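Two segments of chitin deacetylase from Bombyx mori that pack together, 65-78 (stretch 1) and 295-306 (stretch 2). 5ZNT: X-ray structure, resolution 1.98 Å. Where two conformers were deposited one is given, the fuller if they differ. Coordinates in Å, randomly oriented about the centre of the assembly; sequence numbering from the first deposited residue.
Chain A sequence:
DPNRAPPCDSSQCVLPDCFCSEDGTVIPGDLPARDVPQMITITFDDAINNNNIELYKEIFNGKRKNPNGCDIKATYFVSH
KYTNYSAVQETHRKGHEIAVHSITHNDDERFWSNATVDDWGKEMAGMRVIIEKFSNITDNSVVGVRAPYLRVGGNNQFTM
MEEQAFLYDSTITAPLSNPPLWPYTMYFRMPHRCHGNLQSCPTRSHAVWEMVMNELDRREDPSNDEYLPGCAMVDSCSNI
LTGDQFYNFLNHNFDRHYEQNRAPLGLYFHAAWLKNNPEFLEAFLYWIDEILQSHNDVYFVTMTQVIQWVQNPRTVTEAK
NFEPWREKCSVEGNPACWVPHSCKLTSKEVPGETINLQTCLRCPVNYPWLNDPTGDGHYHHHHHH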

# COMPACT_ATOMS: atom_id res chain seq x y z
N LYS A 65 -5.46 -6.32 -18.11
CA LYS A 65 -4.12 -6.88 -18.17
C LYS A 65 -3.10 -5.78 -18.41
O LYS A 65 -3.36 -4.86 -19.19
CB LYS A 65 -3.98 -7.92 -19.30
CG LYS A 65 -5.10 -8.91 -19.40
CD LYS A 65 -4.78 -10.17 -18.64
CE LYS A 65 -5.79 -11.26 -18.97
NZ LYS A 65 -5.71 -12.30 -17.95
N ASN A 66 -1.95 -5.90 -17.76
CA ASN A 66 -0.80 -5.04 -18.01
C ASN A 66 -0.18 -5.36 -19.37
O ASN A 66 -0.53 -6.37 -19.98
CB ASN A 66 0.23 -5.23 -16.90
CG ASN A 66 -0.15 -4.51 -15.63
OD1 ASN A 66 -0.72 -3.42 -15.67
ND2 ASN A 66 0.18 -5.10 -14.50
N PRO A 67 0.76 -4.55 -19.85
CA PRO A 67 1.37 -4.83 -21.17
C PRO A 67 2.11 -6.15 -21.24
O PRO A 67 2.41 -6.60 -22.36
CB PRO A 67 2.32 -3.64 -21.39
CG PRO A 67 1.72 -2.53 -20.57
CD PRO A 67 1.16 -3.22 -19.34
N ASN A 68 2.42 -6.79 -20.11
CA ASN A 68 3.04 -8.11 -20.09
C ASN A 68 2.02 -9.23 -20.20
O ASN A 68 2.40 -10.40 -20.04
CB ASN A 68 3.88 -8.29 -18.82
CG ASN A 68 3.05 -8.19 -17.55
OD1 ASN A 68 1.84 -7.99 -17.60
ND2 ASN A 68 3.70 -8.34 -16.40
N GLY A 69 0.75 -8.92 -20.42
CA GLY A 69 -0.27 -9.94 -20.49
C GLY A 69 -0.83 -10.41 -19.15
O GLY A 69 -1.75 -11.24 -19.14
N CYS A 70 -0.32 -9.92 -18.02
CA CYS A 70 -0.76 -10.39 -16.71
C CYS A 70 -1.85 -9.48 -16.14
O CYS A 70 -1.89 -8.28 -16.41
CB CYS A 70 0.42 -10.46 -15.73
SG CYS A 70 1.76 -11.62 -16.27
N ASP A 71 -2.71 -10.07 -15.29
CA ASP A 71 -3.75 -9.31 -14.61
C ASP A 71 -3.14 -8.15 -13.83
O ASP A 71 -2.08 -8.28 -13.22
CB ASP A 71 -4.53 -10.22 -13.66
CG ASP A 71 -5.29 -11.32 -14.39
OD1 ASP A 71 -5.77 -11.08 -15.51
OD2 ASP A 71 -5.43 -12.40 -13.83
N ILE A 72 -3.81 -7.00 -13.86
CA ILE A 72 -3.40 -5.88 -13.02
C ILE A 72 -3.44 -6.31 -11.55
O ILE A 72 -4.27 -7.14 -11.15
CB ILE A 72 -4.27 -4.64 -13.26
CG1 ILE A 72 -5.74 -4.91 -12.97
CG2 ILE A 72 -4.13 -4.17 -14.69
CD1 ILE A 72 -6.57 -3.59 -13.02
N LYS A 73 -2.53 -5.77 -10.76
CA LYS A 73 -2.40 -6.17 -9.36
C LYS A 73 -2.46 -4.94 -8.47
O LYS A 73 -1.97 -3.87 -8.83
CB LYS A 73 -1.08 -6.90 -9.08
CG LYS A 73 -0.83 -8.15 -9.95
CD LYS A 73 -1.96 -9.18 -9.77
CE LYS A 73 -1.51 -10.55 -10.32
NZ LYS A 73 -1.00 -10.42 -11.73
N ALA A 74 -3.05 -5.11 -7.28
CA ALA A 74 -3.20 -4.06 -6.28
C ALA A 74 -2.61 -4.53 -4.95
O ALA A 74 -2.22 -5.70 -4.80
CB ALA A 74 -4.68 -3.64 -6.12
N THR A 75 -2.51 -3.61 -4.00
CA THR A 75 -1.96 -3.88 -2.66
C THR A 75 -3.04 -3.56 -1.63
O THR A 75 -3.65 -2.51 -1.70
CB THR A 75 -0.71 -3.02 -2.40
OG1 THR A 75 0.26 -3.23 -3.45
CG2 THR A 75 -0.07 -3.37 -1.05
N TYR A 76 -3.25 -4.47 -0.67
CA TYR A 76 -4.28 -4.32 0.35
C TYR A 76 -3.60 -4.14 1.69
O TYR A 76 -2.86 -5.02 2.14
CB TYR A 76 -5.20 -5.54 0.39
CG TYR A 76 -6.06 -5.66 -0.84
CD1 TYR A 76 -5.54 -6.17 -2.03
CD2 TYR A 76 -7.38 -5.23 -0.84
CE1 TYR A 76 -6.32 -6.26 -3.18
CE2 TYR A 76 -8.18 -5.33 -1.98
CZ TYR A 76 -7.64 -5.86 -3.13
OH TYR A 76 -8.41 -5.96 -4.25
N PHE A 77 -3.80 -2.97 2.30
CA PHE A 77 -3.31 -2.73 3.66
C PHE A 77 -4.44 -3.12 4.61
O PHE A 77 -5.41 -2.38 4.79
CB PHE A 77 -2.88 -1.27 3.84
CG PHE A 77 -1.61 -0.94 3.09
CD1 PHE A 77 -0.37 -1.27 3.62
CD2 PHE A 77 -1.68 -0.35 1.84
CE1 PHE A 77 0.79 -0.99 2.91
CE2 PHE A 77 -0.52 -0.06 1.14
CZ PHE A 77 0.71 -0.39 1.67
N VAL A 78 -4.32 -4.29 5.22
CA VAL A 78 -5.45 -4.97 5.86
C VAL A 78 -5.39 -4.71 7.34
O VAL A 78 -4.35 -4.91 7.97
CB VAL A 78 -5.42 -6.48 5.56
CG1 VAL A 78 -6.60 -7.19 6.26
CG2 VAL A 78 -5.50 -6.70 4.02
N HIS A 295 -1.86 2.64 -23.58
CA HIS A 295 -0.48 2.70 -23.11
C HIS A 295 0.13 1.31 -23.08
O HIS A 295 -0.33 0.43 -22.33
CB HIS A 295 -0.40 3.32 -21.71
CG HIS A 295 -0.47 4.81 -21.72
ND1 HIS A 295 0.66 5.60 -21.79
CD2 HIS A 295 -1.53 5.66 -21.73
CE1 HIS A 295 0.29 6.87 -21.82
NE2 HIS A 295 -1.03 6.94 -21.79
N ASN A 296 1.18 1.12 -23.87
CA ASN A 296 1.99 -0.07 -23.75
C ASN A 296 3.07 0.08 -22.69
O ASN A 296 3.84 -0.86 -22.47
CB ASN A 296 2.61 -0.46 -25.10
CG ASN A 296 3.56 0.60 -25.66
OD1 ASN A 296 3.98 1.52 -24.96
ND2 ASN A 296 3.90 0.46 -26.94
N ASP A 297 3.12 1.24 -22.01
CA ASP A 297 4.21 1.56 -21.09
C ASP A 297 3.71 1.87 -19.68
O ASP A 297 4.43 2.52 -18.91
CB ASP A 297 5.03 2.73 -21.64
CG ASP A 297 4.18 3.94 -21.96
OD1 ASP A 297 2.93 3.87 -21.82
OD2 ASP A 297 4.74 4.99 -22.36
N VAL A 298 2.50 1.43 -19.32
CA VAL A 298 1.91 1.68 -18.00
C VAL A 298 1.59 0.33 -17.37
O VAL A 298 0.93 -0.51 -17.99
CB VAL A 298 0.64 2.55 -18.11
CG1 VAL A 298 -0.14 2.59 -16.76
CG2 VAL A 298 0.99 3.98 -18.55
N TYR A 299 2.06 0.12 -16.14
CA TYR A 299 1.83 -1.13 -15.40
C TYR A 299 1.18 -0.83 -14.05
O TYR A 299 1.70 -0.03 -13.27
CB TYR A 299 3.15 -1.86 -15.13
CG TYR A 299 3.70 -2.62 -16.32
CD1 TYR A 299 4.32 -1.93 -17.37
CD2 TYR A 299 3.63 -4.00 -16.37
CE1 TYR A 299 4.85 -2.63 -18.47
CE2 TYR A 299 4.16 -4.70 -17.45
CZ TYR A 299 4.76 -4.01 -18.49
OH TYR A 299 5.28 -4.71 -19.55
N PHE A 300 0.07 -1.51 -13.77
CA PHE A 300 -0.55 -1.51 -12.44
C PHE A 300 0.05 -2.66 -11.65
O PHE A 300 -0.21 -3.83 -11.97
CB PHE A 300 -2.07 -1.65 -12.55
CG PHE A 300 -2.73 -0.49 -13.23
CD1 PHE A 300 -2.74 -0.40 -14.61
CD2 PHE A 300 -3.35 0.51 -12.48
CE1 PHE A 300 -3.35 0.68 -15.24
CE2 PHE A 300 -3.98 1.58 -13.11
CZ PHE A 300 -3.96 1.67 -14.49
N VAL A 301 0.87 -2.34 -10.65
CA VAL A 301 1.67 -3.32 -9.92
C VAL A 301 1.48 -3.15 -8.42
O VAL A 301 0.99 -2.12 -7.93
CB VAL A 301 3.16 -3.19 -10.29
CG1 VAL A 301 3.39 -3.53 -11.79
CG2 VAL A 301 3.64 -1.78 -10.00
N THR A 302 1.89 -4.17 -7.67
CA THR A 302 1.90 -4.08 -6.22
C THR A 302 3.05 -3.20 -5.74
O THR A 302 3.98 -2.87 -6.48
CB THR A 302 2.03 -5.46 -5.58
OG1 THR A 302 3.36 -5.95 -5.80
CG2 THR A 302 1.03 -6.45 -6.18
N MET A 303 3.00 -2.86 -4.45
CA MET A 303 4.09 -2.08 -3.86
C MET A 303 5.40 -2.86 -3.87
O MET A 303 6.46 -2.31 -4.18
CB MET A 303 3.75 -1.69 -2.43
CG MET A 303 2.42 -1.03 -2.29
SD MET A 303 2.61 0.69 -2.70
CE MET A 303 2.39 1.37 -1.12
N THR A 304 5.34 -4.14 -3.47
CA THR A 304 6.54 -4.97 -3.53
C THR A 304 7.10 -5.00 -4.95
O THR A 304 8.33 -4.97 -5.14
CB THR A 304 6.22 -6.38 -3.04
OG1 THR A 304 6.00 -6.36 -1.63
CG2 THR A 304 7.38 -7.37 -3.35
N GLN A 305 6.23 -5.03 -5.96
CA GLN A 305 6.70 -5.06 -7.34
C GLN A 305 7.39 -3.75 -7.74
O GLN A 305 8.30 -3.77 -8.57
CB GLN A 305 5.54 -5.37 -8.28
CG GLN A 305 5.22 -6.86 -8.28
CD GLN A 305 3.94 -7.22 -8.98
OE1 GLN A 305 3.13 -6.36 -9.32
NE2 GLN A 305 3.76 -8.51 -9.22
N VAL A 306 6.98 -2.61 -7.16
CA VAL A 306 7.72 -1.38 -7.40
C VAL A 306 9.14 -1.52 -6.87
O VAL A 306 10.12 -1.23 -7.58
CB VAL A 306 7.01 -0.17 -6.76
CG1 VAL A 306 7.89 1.09 -6.92
CG2 VAL A 306 5.67 0.07 -7.41
O HOH W 1 -0.44 -1.48 -5.56

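How are the two backbones arranged? They run in the same direction from Ile72 to Ala74, which pairs in order with Phe300 to Thr302 at CA separations of 5.0 to 5.2 Å. Yet only one backbone-to-backbone hydrogen bond joins them: Lys73 N donates to Phe300 O over a long 3.3 Å. Nearer its start, stretch 1 folds into a type I turn from Asn66 to Gly69, closed by Gly69 N to Asn66 O at 2.9 Å, and side chains from this turn lie against the strand 298-300.

What does Asn66 do at the strand? Its CA-to-CB bond points toward stretch 2, and its carboxamide acts as a substitute piece of backbone. Asn66 OD1 accepts from Phe300 N at 2.8 Å, while Asn66 ND2 donates to Phe300 O at 2.9 Å, so one side chain satisfies both polar groups of a single residue. Phe300 O thus receives two hydrogens, from Asn66 ND2 and Lys73 N. The carboxamide sits close enough that Asn66 OD1 also lies at the edge of the Phe300 ring, 3.8 Å from Phe300 CD1.

Which bump fills which hollow around the turn? The Pro67 ring fits between the Tyr299 ring and the backbone leading up to it. Pro67 CD stands 3.6 Å from the centroid of the Tyr299 ring, almost on the ring normal, a CH-pi contact that sets polarized C-H groups against aromatic electrons. Pro67 CG reaches to 3.3 Å from Asn296 O, and Pro67 CD to 3.0 Å from Val298 O. Asn68 borders the same ring at its edge, with Asn68 CG 3.7 Å from Tyr299 CE2; its own OD1 is occupied in accepting from Cys70 N at 2.9 Å. Farther along, Ile72 CB meets Phe300 CB at 3.8 Å, an apolar contact.

How does the start of the helix meet stretch 1? Thr302 caps it, its OG1 accepting from Gln305 N at 3.0 Å, and Gln305 OE1 returns the favor by accepting from Thr302 N, also at 3.0 Å. Met303 N, a first-turn amide with no earlier helical carbonyl to serve it, donates to Thr75 OG1 at 2.9 Å. The same hydroxyl donates to a water 2.8 Å from Thr75 OG1, which in turn donates to Val301 O at 2.8 Å, bridging the stretches. Beyond this polar knot, the Met303 side chain meets Phe77, and Met303 CE rests 3.7 Å from Phe77 CZ at the ring edge, while Thr302 CG2 packs 3.6 Å from Lys73 CB.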